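Local coordinates for putative uncharacterized protein (Pyrococcus furiosus, PDB 3UFC) that probably binds CRISPR RNA as a Cas6-like protein of the archaeal CRISPR defence system against viruses and other mobile genetic elements, at residues I122-V135 against G204-A218. Numbering follows the deposited sequence.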
ATOM      1  N   ILE A 122       2.907  -6.006  17.346  1.00 31.58           N
ATOM      2  CA  ILE A 122       2.370  -7.074  16.514  1.00 29.75           C
ATOM      3  C   ILE A 122       2.442  -8.390  17.287  1.00 29.04           C
ATOM      4  O   ILE A 122       3.496  -8.760  17.803  1.00 29.36           O
ATOM      5  CB  ILE A 122       3.181  -7.216  15.218  1.00 30.09           C
ATOM      6  CG1 ILE A 122       3.246  -5.863  14.498  1.00 27.82           C
ATOM      7  CG2 ILE A 122       2.546  -8.270  14.319  1.00 29.85           C
ATOM      8  CD1 ILE A 122       1.890  -5.313  14.118  1.00 30.80           C
ATOM      9  N   LYS A 123       1.322  -9.094  17.368  1.00 28.47           N
ATOM     10  CA  LYS A 123       1.285 -10.360  18.088  1.00 30.81           C
ATOM     11  C   LYS A 123       1.008 -11.517  17.134  1.00 30.44           C
ATOM     12  O   LYS A 123       1.011 -11.336  15.915  1.00 28.71           O
ATOM     13  CB  LYS A 123       0.222 -10.281  19.183  1.00 33.25           C
ATOM     14  CG  LYS A 123       0.560  -9.232  20.243  1.00 38.38           C
ATOM     15  CD  LYS A 123      -0.614  -8.326  20.557  1.00 43.94           C
ATOM     16  CE  LYS A 123      -1.710  -9.062  21.303  1.00 48.44           C
ATOM     17  NZ  LYS A 123      -2.894  -8.181  21.566  1.00 52.50           N
ATOM     18  N   ASN A 124       0.785 -12.709  17.680  1.00 28.83           N
ATOM     19  CA  ASN A 124       0.505 -13.868  16.841  1.00 26.81           C
ATOM     20  C   ASN A 124      -0.904 -13.785  16.294  1.00 26.67           C
ATOM     21  O   ASN A 124      -1.236 -14.432  15.300  1.00 26.83           O
ATOM     22  CB  ASN A 124       0.700 -15.159  17.630  1.00 26.14           C
ATOM     23  CG  ASN A 124       2.143 -15.391  17.986  1.00 25.71           C
ATOM     24  OD1 ASN A 124       2.521 -15.352  19.155  1.00 26.39           O
ATOM     25  ND2 ASN A 124       2.972 -15.615  16.969  1.00 25.69           N
ATOM     26  N   VAL A 125      -1.734 -12.987  16.955  1.00 25.91           N
ATOM     27  CA  VAL A 125      -3.102 -12.778  16.511  1.00 26.57           C
ATOM     28  C   VAL A 125      -3.320 -11.269  16.409  1.00 29.26           C
ATOM     29  O   VAL A 125      -3.059 -10.524  17.358  1.00 27.79           O
ATOM     30  CB  VAL A 125      -4.127 -13.385  17.491  1.00 27.99           C
ATOM     31  CG1 VAL A 125      -5.541 -13.170  16.952  1.00 26.23           C
ATOM     32  CG2 VAL A 125      -3.855 -14.882  17.671  1.00 26.94           C
ATOM     33  N   ASN A 126      -3.777 -10.821  15.243  1.00 28.36           N
ATOM     34  CA  ASN A 126      -4.014  -9.399  15.009  1.00 28.88           C
ATOM     35  C   ASN A 126      -5.229  -9.197  14.119  1.00 28.29           C
ATOM     36  O   ASN A 126      -5.572 -10.060  13.314  1.00 29.17           O
ATOM     37  CB  ASN A 126      -2.821  -8.760  14.282  1.00 28.54           C
ATOM     38  CG  ASN A 126      -1.487  -9.082  14.926  1.00 30.18           C
ATOM     39  OD1 ASN A 126      -1.123  -8.507  15.950  1.00 29.98           O
ATOM     40  ND2 ASN A 126      -0.746 -10.009  14.319  1.00 27.63           N
ATOM     41  N   ILE A 127      -5.886  -8.057  14.272  1.00 28.95           N
ATOM     42  CA  ILE A 127      -7.000  -7.730  13.405  1.00 28.77           C
ATOM     43  C   ILE A 127      -6.431  -6.607  12.543  1.00 28.74           C
ATOM     44  O   ILE A 127      -6.005  -5.572  13.063  1.00 27.66           O
ATOM     45  CB  ILE A 127      -8.222  -7.209  14.169  1.00 31.83           C
ATOM     46  CG1 ILE A 127      -8.799  -8.312  15.060  1.00 33.13           C
ATOM     47  CG2 ILE A 127      -9.292  -6.770  13.177  1.00 31.31           C
ATOM     48  CD1 ILE A 127     -10.017  -7.864  15.835  1.00 36.11           C
ATOM     49  N   PHE A 128      -6.394  -6.829  11.233  1.00 27.52           N
ATOM     50  CA  PHE A 128      -5.860  -5.840  10.299  1.00 25.62           C
ATOM     51  C   PHE A 128      -6.965  -5.242   9.435  1.00 25.37           C
ATOM     52  O   PHE A 128      -7.937  -5.918   9.092  1.00 26.65           O
ATOM     53  CB  PHE A 128      -4.810  -6.478   9.371  1.00 24.07           C
ATOM     54  CG  PHE A 128      -3.520  -6.861  10.054  1.00 24.68           C
ATOM     55  CD1 PHE A 128      -3.112  -8.193  10.097  1.00 21.36           C
ATOM     56  CD2 PHE A 128      -2.690  -5.888  10.616  1.00 23.54           C
ATOM     57  CE1 PHE A 128      -1.897  -8.555  10.684  1.00 22.52           C
ATOM     58  CE2 PHE A 128      -1.472  -6.233  11.205  1.00 22.59           C
ATOM     59  CZ  PHE A 128      -1.071  -7.569  11.240  1.00 23.42           C
ATOM     60  N   SER A 129      -6.807  -3.972   9.081  1.00 24.53           N
ATOM     61  CA  SER A 129      -7.766  -3.297   8.221  1.00 24.06           C
ATOM     62  C   SER A 129      -6.959  -2.597   7.130  1.00 23.07           C
ATOM     63  O   SER A 129      -5.981  -1.907   7.418  1.00 21.92           O
ATOM     64  CB  SER A 129      -8.592  -2.279   9.013  1.00 25.52           C
ATOM     65  OG  SER A 129      -9.606  -1.727   8.191  1.00 27.11           O
ATOM     66  N   THR A 130      -7.375  -2.770   5.878  1.00 23.89           N
ATOM     67  CA  THR A 130      -6.662  -2.192   4.746  1.00 22.50           C
ATOM     68  C   THR A 130      -6.740  -0.680   4.601  1.00 24.08           C
ATOM     69  O   THR A 130      -7.800  -0.083   4.796  1.00 23.48           O
ATOM     70  CB  THR A 130      -7.149  -2.806   3.407  1.00 23.02           C
ATOM     71  OG1 THR A 130      -8.577  -2.712   3.322  1.00 20.12           O
ATOM     72  CG2 THR A 130      -6.742  -4.267   3.308  1.00 21.93           C
ATOM     73  N   LEU A 131      -5.600  -0.076   4.264  1.00 22.74           N
ATOM     74  CA  LEU A 131      -5.515   1.355   3.995  1.00 22.11           C
ATOM     75  C   LEU A 131      -5.377   1.464   2.465  1.00 22.82           C
ATOM     76  O   LEU A 131      -5.599   2.519   1.874  1.00 23.44           O
ATOM     77  CB  LEU A 131      -4.308   1.976   4.709  1.00 21.61           C
ATOM     78  CG  LEU A 131      -4.425   1.982   6.241  1.00 21.40           C
ATOM     79  CD1 LEU A 131      -3.213   2.673   6.846  1.00 19.96           C
ATOM     80  CD2 LEU A 131      -5.715   2.694   6.659  1.00 24.17           C
ATOM     81  N   SER A 132      -4.977   0.356   1.844  1.00 22.46           N
ATOM     82  CA  SER A 132      -4.869   0.233   0.385  1.00 20.58           C
ATOM     83  C   SER A 132      -5.199  -1.243   0.113  1.00 20.55           C
ATOM     84  O   SER A 132      -4.905  -2.104   0.938  1.00 18.61           O
ATOM     85  CB  SER A 132      -3.474   0.628  -0.142  1.00 18.26           C
ATOM     86  OG  SER A 132      -2.408  -0.050   0.494  1.00 23.38           O
ATOM     87  N   PRO A 133      -5.831  -1.545  -1.036  1.00 21.25           N
ATOM     88  CA  PRO A 133      -6.223  -2.915  -1.403  1.00 21.37           C
ATOM     89  C   PRO A 133      -5.128  -3.974  -1.412  1.00 18.96           C
ATOM     90  O   PRO A 133      -4.016  -3.728  -1.859  1.00 19.19           O
ATOM     91  CB  PRO A 133      -6.853  -2.745  -2.793  1.00 23.18           C
ATOM     92  CG  PRO A 133      -7.282  -1.308  -2.827  1.00 24.32           C
ATOM     93  CD  PRO A 133      -6.130  -0.611  -2.135  1.00 21.56           C
ATOM     94  N   ILE A 134      -5.460  -5.160  -0.912  1.00 19.08           N
ATOM     95  CA  ILE A 134      -4.513  -6.265  -0.899  1.00 19.33           C
ATOM     96  C   ILE A 134      -4.634  -7.030  -2.220  1.00 21.71           C
ATOM     97  O   ILE A 134      -5.730  -7.435  -2.630  1.00 21.42           O
ATOM     98  CB  ILE A 134      -4.766  -7.199   0.302  1.00 20.16           C
ATOM     99  CG1 ILE A 134      -4.241  -6.528   1.577  1.00 18.63           C
ATOM    100  CG2 ILE A 134      -4.074  -8.550   0.090  1.00 19.57           C
ATOM    101  CD1 ILE A 134      -4.528  -7.310   2.853  1.00 21.99           C
ATOM    102  N   VAL A 135      -3.498  -7.203  -2.883  1.00 21.63           N
ATOM    103  CA  VAL A 135      -3.434  -7.889  -4.167  1.00 20.99           C
ATOM    104  C   VAL A 135      -2.732  -9.238  -4.029  1.00 21.44           C
ATOM    105  O   VAL A 135      -1.625  -9.324  -3.502  1.00 19.33           O
ATOM    106  CB  VAL A 135      -2.658  -7.041  -5.203  1.00 22.07           C
ATOM    107  CG1 VAL A 135      -2.580  -7.780  -6.544  1.00 22.69           C
ATOM    108  CG2 VAL A 135      -3.348  -5.684  -5.388  1.00 19.52           C
ATOM    109  N   GLY A 204      -8.052  -5.987  -6.338  1.00 26.88           N
ATOM    110  CA  GLY A 204      -7.652  -6.366  -4.997  1.00 25.51           C
ATOM    111  C   GLY A 204      -8.813  -6.345  -4.024  1.00 27.90           C
ATOM    112  O   GLY A 204      -9.976  -6.183  -4.414  1.00 28.94           O
ATOM    113  N   SER A 205      -8.495  -6.484  -2.746  1.00 26.28           N
ATOM    114  CA  SER A 205      -9.520  -6.516  -1.727  1.00 26.26           C
ATOM    115  C   SER A 205      -9.330  -5.494  -0.615  1.00 26.31           C
ATOM    116  O   SER A 205      -8.253  -5.395  -0.024  1.00 23.73           O
ATOM    117  CB  SER A 205      -9.565  -7.909  -1.092  1.00 28.64           C
ATOM    118  OG  SER A 205      -9.667  -8.927  -2.075  1.00 31.84           O
ATOM    119  N   LEU A 206     -10.373  -4.715  -0.356  1.00 26.57           N
ATOM    120  CA  LEU A 206     -10.344  -3.786   0.761  1.00 28.52           C
ATOM    121  C   LEU A 206     -10.908  -4.757   1.792  1.00 28.29           C
ATOM    122  O   LEU A 206     -11.938  -5.385   1.549  1.00 30.88           O
ATOM    123  CB  LEU A 206     -11.288  -2.604   0.518  1.00 29.57           C
ATOM    124  CG  LEU A 206     -10.690  -1.533  -0.405  1.00 30.93           C
ATOM    125  CD1 LEU A 206     -11.709  -0.429  -0.682  1.00 34.35           C
ATOM    126  CD2 LEU A 206      -9.445  -0.945   0.252  1.00 30.91           C
ATOM    127  N   MET A 207     -10.239  -4.924   2.921  1.00 27.24           N
ATOM    128  CA  MET A 207     -10.737  -5.902   3.872  1.00 27.96           C
ATOM    129  C   MET A 207     -10.281  -5.747   5.309  1.00 27.27           C
ATOM    130  O   MET A 207      -9.287  -5.087   5.605  1.00 25.57           O
ATOM    131  CB  MET A 207     -10.344  -7.307   3.378  1.00 29.21           C
ATOM    132  CG  MET A 207      -8.828  -7.483   3.148  1.00 30.15           C
ATOM    133  SD  MET A 207      -8.298  -8.984   2.211  1.00 31.15           S
ATOM    134  CE  MET A 207      -8.257 -10.209   3.507  1.00 28.66           C
ATOM    135  N   VAL A 208     -11.048  -6.364   6.198  1.00 27.94           N
ATOM    136  CA  VAL A 208     -10.730  -6.395   7.613  1.00 28.01           C
ATOM    137  C   VAL A 208     -10.624  -7.895   7.851  1.00 28.65           C
ATOM    138  O   VAL A 208     -11.522  -8.652   7.474  1.00 30.67           O
ATOM    139  CB  VAL A 208     -11.862  -5.803   8.485  1.00 28.57           C
ATOM    140  CG1 VAL A 208     -11.543  -6.020   9.960  1.00 27.41           C
ATOM    141  CG2 VAL A 208     -12.017  -4.316   8.194  1.00 26.26           C
ATOM    142  N   PHE A 209      -9.518  -8.333   8.432  1.00 26.93           N
ATOM    143  CA  PHE A 209      -9.336  -9.752   8.677  1.00 27.19           C
ATOM    144  C   PHE A 209      -8.536  -9.999   9.930  1.00 26.74           C
ATOM    145  O   PHE A 209      -7.712  -9.177  10.326  1.00 25.66           O
ATOM    146  CB  PHE A 209      -8.626 -10.430   7.495  1.00 26.86           C
ATOM    147  CG  PHE A 209      -7.238  -9.896   7.217  1.00 26.86           C
ATOM    148  CD1 PHE A 209      -7.059  -8.676   6.564  1.00 25.41           C
ATOM    149  CD2 PHE A 209      -6.111 -10.623   7.590  1.00 25.34           C
ATOM    150  CE1 PHE A 209      -5.776  -8.193   6.286  1.00 22.37           C
ATOM    151  CE2 PHE A 209      -4.828 -10.149   7.316  1.00 24.11           C
ATOM    152  CZ  PHE A 209      -4.665  -8.927   6.658  1.00 23.65           C
ATOM    153  N   ARG A 210      -8.791 -11.139  10.561  1.00 28.38           N
ATOM    154  CA  ARG A 210      -8.052 -11.506  11.758  1.00 29.43           C
ATOM    155  C   ARG A 210      -6.938 -12.431  11.278  1.00 28.08           C
ATOM    156  O   ARG A 210      -7.186 -13.393  10.553  1.00 29.15           O
ATOM    157  CB  ARG A 210      -8.966 -12.223  12.764  1.00 31.29           C
ATOM    158  CG  ARG A 210      -8.268 -12.572  14.073  1.00 34.72           C
ATOM    159  CD  ARG A 210      -9.210 -13.173  15.121  1.00 37.57           C
ATOM    160  NE  ARG A 210     -10.128 -12.195  15.699  1.00 38.19           N
ATOM    161  CZ  ARG A 210     -11.390 -12.031  15.319  1.00 39.98           C
ATOM    162  NH1 ARG A 210     -11.898 -12.781  14.352  1.00 41.22           N
ATOM    163  NH2 ARG A 210     -12.146 -11.117  15.910  1.00 42.43           N
ATOM    164  N   TYR A 211      -5.709 -12.112  11.666  1.00 26.92           N
ATOM    165  CA  TYR A 211      -4.526 -12.885  11.291  1.00 26.43           C
ATOM    166  C   TYR A 211      -4.091 -13.777  12.453  1.00 27.51           C
ATOM    167  O   TYR A 211      -4.021 -13.313  13.590  1.00 26.65           O
ATOM    168  CB  TYR A 211      -3.389 -11.913  10.941  1.00 25.54           C
ATOM    169  CG  TYR A 211      -2.032 -12.544  10.679  1.00 24.14           C
ATOM    170  CD1 TYR A 211      -1.544 -12.682   9.380  1.00 21.99           C
ATOM    171  CD2 TYR A 211      -1.219 -12.959  11.732  1.00 22.28           C
ATOM    172  CE1 TYR A 211      -0.276 -13.211   9.134  1.00 21.92           C
ATOM    173  CE2 TYR A 211       0.051 -13.492  11.499  1.00 24.22           C
ATOM    174  CZ  TYR A 211       0.516 -13.612  10.199  1.00 23.17           C
ATOM    175  OH  TYR A 211       1.778 -14.109   9.970  1.00 21.09           O
ATOM    176  N   TYR A 212      -3.796 -15.045  12.161  1.00 28.14           N
ATOM    177  CA  TYR A 212      -3.335 -16.003  13.175  1.00 29.02           C
ATOM    178  C   TYR A 212      -2.014 -16.625  12.742  1.00 28.16           C
ATOM    179  O   TYR A 212      -1.926 -17.187  11.651  1.00 26.45           O
ATOM    180  CB  TYR A 212      -4.312 -17.173  13.356  1.00 31.14           C
ATOM    181  CG  TYR A 212      -5.665 -16.843  13.932  1.00 36.02           C
ATOM    182  CD1 TYR A 212      -6.685 -16.349  13.127  1.00 34.93           C
ATOM    183  CD2 TYR A 212      -5.934 -17.059  15.287  1.00 37.52           C
ATOM    184  CE1 TYR A 212      -7.943 -16.081  13.649  1.00 37.95           C
ATOM    185  CE2 TYR A 212      -7.190 -16.792  15.821  1.00 39.02           C
ATOM    186  CZ  TYR A 212      -8.189 -16.304  14.996  1.00 39.15           C
ATOM    187  OH  TYR A 212      -9.432 -16.036  15.516  1.00 42.04           O
ATOM    188  N   GLY A 213      -0.991 -16.553  13.584  1.00 27.11           N
ATOM    189  CA  GLY A 213       0.255 -17.191  13.198  1.00 26.05           C
ATOM    190  C   GLY A 213       1.567 -16.467  13.383  1.00 24.52           C
ATOM    191  O   GLY A 213       1.765 -15.724  14.341  1.00 24.63           O
ATOM    192  N   SER A 214       2.467 -16.710  12.438  1.00 23.31           N
ATOM    193  CA  SER A 214       3.804 -16.144  12.440  1.00 25.02           C
ATOM    194  C   SER A 214       3.863 -14.654  12.727  1.00 25.73           C
ATOM    195  O   SER A 214       3.308 -13.846  11.988  1.00 23.41           O
ATOM    196  CB  SER A 214       4.486 -16.417  11.100  1.00 25.69           C
ATOM    197  OG  SER A 214       5.706 -15.702  11.007  1.00 26.68           O
ATOM    198  N   LYS A 215       4.560 -14.299  13.800  1.00 25.76           N
ATOM    199  CA  LYS A 215       4.710 -12.907  14.186  1.00 26.92           C
ATOM    200  C   LYS A 215       5.638 -12.188  13.207  1.00 26.03           C
ATOM    201  O   LYS A 215       5.422 -11.015  12.899  1.00 25.72           O
ATOM    202  CB  LYS A 215       5.253 -12.827  15.619  1.00 28.90           C
ATOM    203  CG  LYS A 215       5.443 -11.421  16.146  1.00 34.48           C
ATOM    204  CD  LYS A 215       5.302 -11.378  17.669  1.00 38.42           C
ATOM    205  CE  LYS A 215       6.257 -12.332  18.367  1.00 41.22           C
ATOM    206  NZ  LYS A 215       6.040 -12.347  19.850  1.00 41.36           N
ATOM    207  N   GLU A 216       6.658 -12.895  12.713  1.00 23.49           N
ATOM    208  CA  GLU A 216       7.603 -12.327  11.748  1.00 24.04           C
ATOM    209  C   GLU A 216       6.873 -11.889  10.477  1.00 23.62           C
ATOM    210  O   GLU A 216       7.121 -10.808   9.945  1.00 23.07           O
ATOM    211  CB  GLU A 216       8.676 -13.356  11.365  1.00 27.16           C
ATOM    212  CG  GLU A 216       9.594 -13.791  12.502  1.00 32.37           C
ATOM    213  CD  GLU A 216      10.282 -15.122  12.214  1.00 35.56           C
ATOM    214  OE1 GLU A 216      11.420 -15.124  11.694  1.00 37.27           O
ATOM    215  OE2 GLU A 216       9.669 -16.172  12.500  1.00 35.82           O
ATOM    216  N   ILE A 217       5.970 -12.731   9.989  1.00 24.38           N
ATOM    217  CA  ILE A 217       5.240 -12.401   8.771  1.00 23.95           C
ATOM    218  C   ILE A 217       4.205 -11.308   9.015  1.00 22.71           C
ATOM    219  O   ILE A 217       3.979 -10.463   8.153  1.00 22.37           O
ATOM    220  CB  ILE A 217       4.564 -13.662   8.159  1.00 23.70           C
ATOM    221  CG1 ILE A 217       5.645 -14.610   7.628  1.00 23.53           C
ATOM    222  CG2 ILE A 217       3.623 -13.262   7.023  1.00 21.98           C
ATOM    223  CD1 ILE A 217       5.118 -15.912   7.076  1.00 27.71           C
ATOM    224  N   ALA A 218       3.579 -11.321  10.186  1.00 22.78           N
ATOM    225  CA  ALA A 218       2.586 -10.304  10.517  1.00 23.34           C
ATOM    226  C   ALA A 218       3.268  -8.932  10.574  1.00 23.41           C
ATOM    227  O   ALA A 218       2.738  -7.934  10.078  1.00 22.52           O
ATOM    228  CB  ALA A 218       1.938 -10.624  11.862  1.00 22.38           C
TER
HETATM  229  O   HOH W   1       4.952  -9.397  20.284  1.00 59.43           O
HETATM  230  O   HOH W   2       4.430 -14.305  20.637  1.00 54.39           O
HETATM  231  O   HOH W   3      -7.227  -9.743  -2.795  1.00 24.23           O
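Strand 125-130 pairs antiparallel with residues 204-213 of strand 200-213 at the centre of the four-stranded sheet of the C-terminal Cas6 region, Phe128 meeting Phe209 midway along the pairing. The backbones exchange two hydrogen bonds, Phe128 N to Phe209 O (2.8 Å) and Phe209 N to Phe128 O; Asn126 and Tyr211 repeat the pattern. On the buried face, Phe128 CB sits over the Phe209 ring in a CH-pi contact, 4.0 Å from its centroid, while Phe128 CE1 packs against Tyr211 CB. With CG between the backbone N and the carbonyl carbon (chi1 61°), Phe209 carries its ring across to Phe128 CB and Ile134 CD1. The other face bears Val125, Ile127, Ser129, Val208, Arg210 and Tyr212; Val125 CG1 lies over the rim of the Tyr212 ring, and Arg210 NH1 forms a salt bridge and Tyr212 OH a hydrogen bond with Glu186 of strand 183-197.

Beyond Ser129 the register shifts by two residues. Thr130 OG1 accepts a hydrogen bond from Met207 N (2.8 Å), where regular pairing would use a main-chain carbonyl, and pairing resumes with two backbone bonds between Ile134 and Ser205. At the opposite end Asn124 ND2 donates an almost straight bond to Gly213 O (2.9 Å, 174°), which lies in its amide plane, and Gly213 N returns one to Asn124 O. Asn126 OD1 accepts from Lys123 N, and its ND2 donates to Lys123 O and lies 3.7 Å from Ala218 CB on helix 215-224, whose N-cap is Ser214. Strands 183-197 and 237-239 flank the pair, and helices 158-174 and 215-224 complete the ferredoxin-like fold of Cas6 proteins.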